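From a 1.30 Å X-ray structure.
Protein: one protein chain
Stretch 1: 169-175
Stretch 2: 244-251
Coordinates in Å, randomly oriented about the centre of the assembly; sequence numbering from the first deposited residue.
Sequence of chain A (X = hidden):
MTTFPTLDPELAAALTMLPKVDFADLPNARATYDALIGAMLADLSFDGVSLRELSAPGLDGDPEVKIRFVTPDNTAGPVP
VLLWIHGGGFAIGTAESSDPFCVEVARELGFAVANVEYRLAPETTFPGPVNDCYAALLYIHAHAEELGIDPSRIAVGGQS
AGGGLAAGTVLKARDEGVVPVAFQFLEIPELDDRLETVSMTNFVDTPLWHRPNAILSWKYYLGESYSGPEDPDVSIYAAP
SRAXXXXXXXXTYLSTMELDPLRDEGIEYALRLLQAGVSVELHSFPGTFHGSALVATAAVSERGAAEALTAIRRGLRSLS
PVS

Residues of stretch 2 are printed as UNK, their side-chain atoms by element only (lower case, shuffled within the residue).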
# COMPACT_ATOMS: atom_id res chain seq x y z
N THR A 169 0.73 3.24 -9.83
CA THR A 169 1.56 2.35 -10.63
C THR A 169 0.70 1.49 -11.56
O THR A 169 1.10 1.27 -12.73
CB THR A 169 2.38 1.44 -9.70
OG1 THR A 169 3.26 2.33 -8.95
CG2 THR A 169 3.24 0.49 -10.50
N VAL A 170 -0.44 1.02 -11.11
CA VAL A 170 -1.33 0.19 -11.94
C VAL A 170 -1.97 1.04 -13.03
O VAL A 170 -2.04 0.54 -14.18
CB VAL A 170 -2.36 -0.52 -11.05
CG1 VAL A 170 -3.50 -1.13 -11.89
CG2 VAL A 170 -1.67 -1.60 -10.21
N LEU A 171 -2.35 2.27 -12.77
CA LEU A 171 -2.81 3.19 -13.81
C LEU A 171 -1.70 3.39 -14.85
O LEU A 171 -1.97 3.30 -16.06
CB LEU A 171 -3.25 4.55 -13.27
CG LEU A 171 -4.64 4.49 -12.63
CD1 LEU A 171 -4.80 5.66 -11.66
CD2 LEU A 171 -5.70 4.50 -13.74
N LYS A 172 -0.47 3.65 -14.38
CA LYS A 172 0.65 3.89 -15.28
C LYS A 172 0.93 2.67 -16.11
O LYS A 172 1.18 2.78 -17.35
CB LYS A 172 1.88 4.31 -14.44
CG LYS A 172 3.06 4.67 -15.36
CD LYS A 172 4.08 5.50 -14.56
CE LYS A 172 3.58 6.95 -14.51
NZ LYS A 172 4.28 7.86 -15.49
N ALA A 173 0.87 1.48 -15.55
CA ALA A 173 1.13 0.21 -16.27
C ALA A 173 0.11 0.02 -17.38
O ALA A 173 0.48 -0.32 -18.52
CB ALA A 173 1.18 -0.97 -15.30
N ARG A 174 -1.16 0.29 -17.05
CA ARG A 174 -2.18 0.17 -18.09
C ARG A 174 -1.94 1.15 -19.21
O ARG A 174 -1.95 0.78 -20.40
CB ARG A 174 -3.57 0.40 -17.46
CG ARG A 174 -4.66 0.32 -18.52
CD ARG A 174 -5.92 1.00 -18.10
NE ARG A 174 -5.74 2.43 -17.91
CZ ARG A 174 -6.65 3.26 -17.37
NH1 ARG A 174 -7.85 2.83 -16.95
NH2 ARG A 174 -6.34 4.55 -17.27
N ASP A 175 -1.73 2.41 -18.81
CA ASP A 175 -1.58 3.47 -19.82
C ASP A 175 -0.37 3.28 -20.72
O ASP A 175 -0.45 3.62 -21.92
CB ASP A 175 -1.51 4.82 -19.12
CG ASP A 175 -2.81 5.27 -18.51
OD1 ASP A 175 -3.86 4.62 -18.72
OD2 ASP A 175 -2.82 6.29 -17.79
N UNK A 244 -10.40 9.70 -14.46
CA UNK A 244 -11.76 9.57 -14.94
C UNK A 244 -12.00 8.28 -15.74
O UNK A 244 -13.15 7.85 -15.89
c UNK A 244 -12.10 12.04 -15.01
o UNK A 244 -11.15 10.89 -16.89
c UNK A 244 -12.13 10.78 -15.85
N UNK A 245 -10.97 7.64 -16.27
CA UNK A 245 -11.18 6.39 -16.99
C UNK A 245 -10.53 5.26 -16.20
O UNK A 245 -9.30 5.13 -16.17
c UNK A 245 -10.61 6.46 -18.40
c UNK A 245 -10.52 5.09 -19.05
o UNK A 245 -9.55 4.85 -19.81
o UNK A 245 -11.41 4.25 -18.79
N UNK A 246 -11.38 4.46 -15.54
CA UNK A 246 -10.91 3.30 -14.80
C UNK A 246 -11.12 1.99 -15.54
O UNK A 246 -10.92 0.91 -14.99
c UNK A 246 -12.03 4.37 -11.19
c UNK A 246 -11.58 3.24 -13.40
c UNK A 246 -11.34 4.49 -12.55
c UNK A 246 -9.84 4.72 -12.37
N UNK A 247 -11.53 2.08 -16.84
CA UNK A 247 -11.72 0.80 -17.52
C UNK A 247 -10.39 0.09 -17.79
O UNK A 247 -9.34 0.73 -17.90
c UNK A 247 -13.78 1.73 -18.69
c UNK A 247 -12.47 0.95 -18.86
o UNK A 247 -11.59 1.67 -19.73
N UNK A 248 -10.51 -1.24 -17.90
CA UNK A 248 -9.34 -2.03 -18.27
C UNK A 248 -8.30 -2.14 -17.17
O UNK A 248 -7.21 -2.64 -17.45
N UNK A 249 -8.58 -1.73 -15.94
CA UNK A 249 -7.71 -1.99 -14.80
C UNK A 249 -7.88 -3.42 -14.33
O UNK A 249 -8.86 -4.13 -14.63
c UNK A 249 -8.08 1.47 -13.09
c UNK A 249 -6.05 0.61 -14.25
c UNK A 249 -7.57 0.46 -14.10
c UNK A 249 -7.97 -0.97 -13.68
N UNK A 250 -6.92 -3.98 -13.58
CA UNK A 250 -6.98 -5.38 -13.17
C UNK A 250 -8.05 -5.67 -12.11
O UNK A 250 -8.41 -4.75 -11.39
c UNK A 250 -4.78 -4.42 -12.77
c UNK A 250 -5.59 -5.62 -12.53
c UNK A 250 -5.73 -3.28 -13.02
N UNK A 251 -8.48 -6.93 -11.98
CA UNK A 251 -9.34 -7.33 -10.83
C UNK A 251 -8.67 -6.82 -9.56
O UNK A 251 -7.43 -6.84 -9.43
c UNK A 251 -8.16 -8.09 -12.82
c UNK A 251 -9.38 -8.86 -10.88
c UNK A 251 -9.02 -9.21 -12.30

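Position 244 has three side-chain atoms, a carbon bearing one oxygen and one carbon. This beta-branched hydroxyl pattern identifies Thr244, which is exposed and makes no contact with the helix of residues 169-175.

At position 245 there are two carbons, the second carrying two oxygens. The unit is a short carboxylate, whose closest oxygen lies 3.9 Å from Arg174 NH1; the residue is Asp245. This oxygen, OD2, sits over one face of the guanidinium, well out of its plane, so the long salt bridge rests on charge alone. The backbone binds more directly: Asp245 O accepts hydrogen bonds from Arg174 NH1 at 2.8 Å and Arg174 NH2 at 3.2 Å.

Position 246 carries four carbons forked at the second, the mark of leucine. Its CA-to-CB bond points away from the helix, yet one branch returns to within 4.4 Å of Leu171 CD2; this branch is CD2 of Leu246.

Position 247 again shows one carbon bearing an oxygen and a carbon, with its CA-to-CB bond pointing away from the helix. Threonine fits, and the hydroxyl of Thr247 donates to the preceding carboxylate, OG1 to Asp245 OD1, at 2.8 Å. Thr247 N donates to Asp245 OD1 at 2.9 Å, while Thr247 O receives a hydrogen bond from Arg174 NH1 at 2.7 Å.

Position 248 has no side-chain atoms and is therefore Gly248. Its phi of 72° favours glycine and suits the third place of the type II turn spanning 246 to 249. Its carbonyl O lies 3.9 Å from Arg174 CD.

Four carbons forked at the second recur at position 249, now packed among Val170, Leu171 and Arg174. This is Leu249: CD1 lies 3.9 Å from Leu171 CD2, CD2 lies 3.9 Å from Val170 CG1, and CD2 also covers the guanidinium face opposite Asp245 OD2.

At position 250 three carbons close a ring onto the backbone nitrogen, defining Pro250. Its CD approaches Val170 CG1 to 3.3 Å, a tight apolar contact.

Position 251 has the same ring and is Pro251, beyond reach of the helix.

The contact thus joins an apolar patch, in which Val170 and Leu171 receive Leu249 with help from Pro250 and Leu246, to a polar anchor at Arg174. Asp175 OD1 accepts from Arg174 NE at 3.0 Å and Arg174 NH2 at 2.9 Å, a salt bridge that engages one side of the guanidinium while NH1 reaches the two loop carbonyls. The hydrogen bonds from Arg174 to the loop go to backbone carbonyls, and so depend on the course of the loop, while the side chains of Asp245 and Leu249 lie over the two faces of the guanidinium.

Stretch 2, residues 244-251: TDLTGLPP
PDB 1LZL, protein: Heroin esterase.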